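Local coordinates for protein trehalose monomycolate exporter MmpL3 (Mycobacterium tuberculosis, PDB 7NVH) that probably exports trehalose monomycolate across the inner membrane for building the mycobacterial outer membrane, as a member of the RND permease clan, at residues 9-20 with 324-335. Residues are numbered along the deposited sequence; the frame is centred on the assembly and turned at random.
Sequences VYRYRFIVIGVM and LSITVLPACLGI
Arg13 and Ala331 bring the two backbones closest, their CA atoms 4.7 Å apart, where the chain leaving helix 2-11 turns and runs on, in loosely helical form, beside helix 305-336. The small residues of that helix let the chain in: the CB of Ala331 points into it and is met by Val16 CG1, at 3.6 Å, and by the backbone O and the CB of Arg13, while Gly334 CA meets the edge of the Tyr10 ring near its plane. Val16 also lays CG2 against CB of Thr327, 3.6 Å away. The next residue, Ile17, places CG1 anti to its backbone N (chi1 -156°), and the extended chain carries CD1 to Cys332 SG and, tip to tip, to Ile335 CD1 at 3.7 Å. Ile335 is shared: its CG1 packs on the aliphatic CG of Arg13, and its CD1 reaches CE1 of Phe14 obliquely. Farther along, Met20 rests CB on Val328 CG2 at 3.6 Å, and its bent chain brings CE to Leu324 CD2. Arg13 folds back over its own segment, with NE giving a 3.0 Å hydrogen bond to Tyr10 O, in the carbonyl plane, and standing over the centre of the Tyr10 ring; CG covers one face of Phe14. Beyond the pair, Trp5 NE1 hydrogen-bonds Ile326 O, and helix 270-297 touches Val9 and Tyr10. No hydrogen bond links the two segments, so apolar side chains and the close fit at Ala331 and Gly334 join the N-terminal helix and the chain after it to the membrane helix bundle of this RND-clan transporter, while the NE of Arg13 bonds back within its own segment.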
loop_
_atom_site.group_PDB
_atom_site.type_symbol
_atom_site.label_atom_id
_atom_site.label_comp_id
_atom_site.label_asym_id
_atom_site.label_seq_id
_atom_site.Cartn_x
_atom_site.Cartn_y
_atom_site.Cartn_z
ATOM N N VAL A 9 10.919 26.521 21.641
ATOM C CA VAL A 9 10.241 25.317 22.113
ATOM C C VAL A 9 10.565 25.024 23.566
ATOM O O VAL A 9 9.928 24.155 24.172
ATOM C CB VAL A 9 10.608 24.106 21.234
ATOM C CG1 VAL A 9 12.003 23.610 21.563
ATOM C CG2 VAL A 9 9.578 22.994 21.371
ATOM N N TYR A 10 11.531 25.728 24.148
ATOM C CA TYR A 10 11.843 25.571 25.560
ATOM C C TYR A 10 11.200 26.637 26.429
ATOM O O TYR A 10 10.777 26.337 27.548
ATOM C CB TYR A 10 13.355 25.583 25.788
ATOM C CG TYR A 10 13.731 25.265 27.216
ATOM C CD1 TYR A 10 13.849 23.955 27.647
ATOM C CD2 TYR A 10 13.950 26.278 28.139
ATOM C CE1 TYR A 10 14.182 23.661 28.950
ATOM C CE2 TYR A 10 14.280 25.993 29.443
ATOM C CZ TYR A 10 14.397 24.684 29.843
ATOM O OH TYR A 10 14.729 24.396 31.145
ATOM N N ARG A 11 11.124 27.882 25.955
ATOM C CA ARG A 11 10.448 28.908 26.739
ATOM C C ARG A 11 8.979 28.558 26.928
ATOM O O ARG A 11 8.438 28.681 28.033
ATOM C CB ARG A 11 10.606 30.274 26.072
ATOM C CG ARG A 11 10.014 31.432 26.865
ATOM C CD ARG A 11 10.298 31.298 28.356
ATOM N NE ARG A 11 9.245 31.888 29.177
ATOM C CZ ARG A 11 9.260 31.912 30.506
ATOM N NH1 ARG A 11 10.277 31.379 31.169
ATOM N NH2 ARG A 11 8.259 32.469 31.175
ATOM N N TYR A 12 8.320 28.106 25.865
ATOM C CA TYR A 12 6.969 27.561 25.938
ATOM C C TYR A 12 7.086 26.069 25.660
ATOM O O TYR A 12 6.893 25.612 24.536
ATOM C CB TYR A 12 6.037 28.236 24.938
ATOM C CG TYR A 12 6.295 29.707 24.743
ATOM C CD1 TYR A 12 6.947 30.170 23.612
ATOM C CD2 TYR A 12 5.885 30.634 25.686
ATOM C CE1 TYR A 12 7.184 31.509 23.426
ATOM C CE2 TYR A 12 6.118 31.976 25.511
ATOM C CZ TYR A 12 6.768 32.410 24.379
ATOM O OH TYR A 12 7.003 33.753 24.200
ATOM N N ARG A 13 7.412 25.306 26.697
ATOM C CA ARG A 13 7.495 23.858 26.594
ATOM C C ARG A 13 6.285 23.171 27.197
ATOM O O ARG A 13 6.184 21.942 27.133
ATOM C CB ARG A 13 8.780 23.350 27.254
ATOM C CG ARG A 13 8.678 23.107 28.742
ATOM C CD ARG A 13 10.052 23.008 29.353
ATOM N NE ARG A 13 10.550 24.316 29.753
ATOM C CZ ARG A 13 10.439 24.812 30.978
ATOM N NH1 ARG A 13 9.854 24.100 31.928
ATOM N NH2 ARG A 13 10.916 26.015 31.255
ATOM N N PHE A 14 5.364 23.936 27.775
ATOM C CA PHE A 14 4.094 23.429 28.267
ATOM C C PHE A 14 2.950 23.709 27.309
ATOM O O PHE A 14 2.088 22.850 27.112
ATOM C CB PHE A 14 3.784 24.040 29.633
ATOM C CG PHE A 14 4.797 23.706 30.683
ATOM C CD1 PHE A 14 5.076 22.392 30.999
ATOM C CD2 PHE A 14 5.479 24.706 31.346
ATOM C CE1 PHE A 14 6.008 22.082 31.963
ATOM C CE2 PHE A 14 6.413 24.401 32.309
ATOM C CZ PHE A 14 6.678 23.086 32.618
ATOM N N ILE A 15 2.927 24.895 26.696
ATOM C CA ILE A 15 1.913 25.213 25.699
ATOM C C ILE A 15 2.116 24.441 24.406
ATOM O O ILE A 15 1.212 24.406 23.568
ATOM C CB ILE A 15 1.894 26.732 25.437
ATOM C CG1 ILE A 15 1.968 27.493 26.757
ATOM C CG2 ILE A 15 0.630 27.145 24.719
ATOM C CD1 ILE A 15 2.047 28.989 26.588
ATOM N N VAL A 16 3.272 23.809 24.221
ATOM C CA VAL A 16 3.474 22.941 23.069
ATOM C C VAL A 16 3.259 21.477 23.435
ATOM O O VAL A 16 2.916 20.672 22.555
ATOM C CB VAL A 16 4.878 23.143 22.461
ATOM C CG1 VAL A 16 5.945 22.869 23.491
ATOM C CG2 VAL A 16 5.079 22.289 21.219
ATOM N N ILE A 17 3.415 21.113 24.707
ATOM C CA ILE A 17 3.160 19.748 25.152
ATOM C C ILE A 17 1.710 19.534 25.550
ATOM O O ILE A 17 1.294 18.378 25.723
ATOM C CB ILE A 17 4.084 19.366 26.327
ATOM C CG1 ILE A 17 4.272 17.853 26.403
ATOM C CG2 ILE A 17 3.521 19.883 27.638
ATOM C CD1 ILE A 17 5.268 17.427 27.448
ATOM N N GLY A 18 0.928 20.599 25.703
ATOM C CA GLY A 18 -0.468 20.469 26.068
ATOM C C GLY A 18 -1.425 20.817 24.947
ATOM O O GLY A 18 -2.613 20.496 25.017
ATOM N N VAL A 19 -0.924 21.476 23.907
ATOM C CA VAL A 19 -1.720 21.797 22.733
ATOM C C VAL A 19 -1.501 20.785 21.618
ATOM O O VAL A 19 -2.456 20.344 20.978
ATOM C CB VAL A 19 -1.411 23.231 22.251
ATOM C CG1 VAL A 19 -1.974 23.463 20.860
ATOM C CG2 VAL A 19 -1.976 24.247 23.228
ATOM N N MET A 20 -0.249 20.399 21.384
ATOM C CA MET A 20 0.028 19.413 20.354
ATOM C C MET A 20 -0.291 17.996 20.805
ATOM O O MET A 20 -0.251 17.079 19.979
ATOM C CB MET A 20 1.484 19.509 19.912
ATOM C CG MET A 20 1.709 20.499 18.787
ATOM S SD MET A 20 1.389 19.766 17.179
ATOM C CE MET A 20 2.410 18.307 17.293
ATOM N N LEU A 324 5.510 16.269 15.518
ATOM C CA LEU A 324 5.588 15.759 16.882
ATOM C C LEU A 324 7.030 15.702 17.362
ATOM O O LEU A 324 7.352 16.212 18.440
ATOM C CB LEU A 324 4.951 14.373 16.959
ATOM C CG LEU A 324 3.430 14.273 16.987
ATOM C CD1 LEU A 324 3.032 12.823 16.989
ATOM C CD2 LEU A 324 2.897 14.952 18.224
ATOM N N SER A 325 7.917 15.119 16.557
ATOM C CA SER A 325 9.293 14.915 16.984
ATOM C C SER A 325 10.022 16.230 17.216
ATOM O O SER A 325 10.965 16.275 18.010
ATOM C CB SER A 325 10.036 14.072 15.951
ATOM O OG SER A 325 9.415 12.811 15.794
ATOM N N ILE A 326 9.617 17.303 16.536
ATOM C CA ILE A 326 10.271 18.594 16.739
ATOM C C ILE A 326 9.507 19.522 17.675
ATOM O O ILE A 326 10.040 20.582 18.037
ATOM C CB ILE A 326 10.534 19.313 15.399
ATOM C CG1 ILE A 326 9.265 19.998 14.895
ATOM C CG2 ILE A 326 11.102 18.351 14.373
ATOM C CD1 ILE A 326 9.458 20.765 13.608
ATOM N N THR A 327 8.286 19.170 18.084
ATOM C CA THR A 327 7.509 20.024 18.974
ATOM C C THR A 327 7.307 19.405 20.351
ATOM O O THR A 327 7.673 20.010 21.361
ATOM C CB THR A 327 6.145 20.329 18.347
ATOM O OG1 THR A 327 5.571 19.116 17.853
ATOM C CG2 THR A 327 6.292 21.309 17.200
ATOM N N VAL A 328 6.726 18.209 20.418
ATOM C CA VAL A 328 6.395 17.613 21.706
ATOM C C VAL A 328 7.623 16.972 22.331
ATOM O O VAL A 328 7.916 17.182 23.513
ATOM C CB VAL A 328 5.255 16.592 21.543
ATOM C CG1 VAL A 328 5.073 15.796 22.819
ATOM C CG2 VAL A 328 3.973 17.294 21.172
ATOM N N LEU A 329 8.351 16.180 21.549
ATOM C CA LEU A 329 9.504 15.464 22.090
ATOM C C LEU A 329 10.567 16.397 22.652
ATOM O O LEU A 329 11.076 16.118 23.751
ATOM C CB LEU A 329 10.071 14.526 21.021
ATOM C CG LEU A 329 11.124 13.535 21.504
ATOM C CD1 LEU A 329 10.552 12.656 22.597
ATOM C CD2 LEU A 329 11.607 12.692 20.348
ATOM N N PRO A 330 10.959 17.490 21.985
ATOM C CA PRO A 330 11.875 18.432 22.648
ATOM C C PRO A 330 11.304 19.013 23.926
ATOM O O PRO A 330 12.047 19.215 24.890
ATOM C CB PRO A 330 12.095 19.507 21.578
ATOM C CG PRO A 330 11.890 18.791 20.305
ATOM C CD PRO A 330 10.734 17.883 20.584
ATOM N N ALA A 331 9.997 19.272 23.973
ATOM C CA ALA A 331 9.386 19.745 25.210
ATOM C C ALA A 331 9.391 18.659 26.279
ATOM O O ALA A 331 9.665 18.936 27.453
ATOM C CB ALA A 331 7.963 20.228 24.942
ATOM N N CYS A 332 9.086 17.419 25.888
ATOM C CA CYS A 332 9.137 16.308 26.832
ATOM C C CYS A 332 10.528 16.168 27.430
ATOM O O CYS A 332 10.677 15.911 28.629
ATOM C CB CYS A 332 8.730 15.009 26.138
ATOM S SG CYS A 332 6.958 14.688 26.074
ATOM N N LEU A 333 11.561 16.332 26.603
ATOM C CA LEU A 333 12.930 16.222 27.089
ATOM C C LEU A 333 13.330 17.429 27.927
ATOM O O LEU A 333 14.094 17.287 28.887
ATOM C CB LEU A 333 13.880 16.046 25.909
ATOM C CG LEU A 333 13.661 14.765 25.105
ATOM C CD1 LEU A 333 14.362 14.844 23.764
ATOM C CD2 LEU A 333 14.143 13.561 25.887
ATOM N N GLY A 334 12.834 18.617 27.582
ATOM C CA GLY A 334 13.142 19.791 28.379
ATOM C C GLY A 334 12.532 19.729 29.763
ATOM O O GLY A 334 13.141 20.177 30.738
ATOM N N ILE A 335 11.317 19.190 29.871
ATOM C CA ILE A 335 10.710 19.010 31.186
ATOM C C ILE A 335 11.485 17.978 31.992
ATOM O O ILE A 335 11.772 18.182 33.177
ATOM C CB ILE A 335 9.230 18.618 31.044
ATOM C CG1 ILE A 335 8.447 19.732 30.356
ATOM C CG2 ILE A 335 8.628 18.318 32.400
ATOM C CD1 ILE A 335 7.034 19.346 30.003
#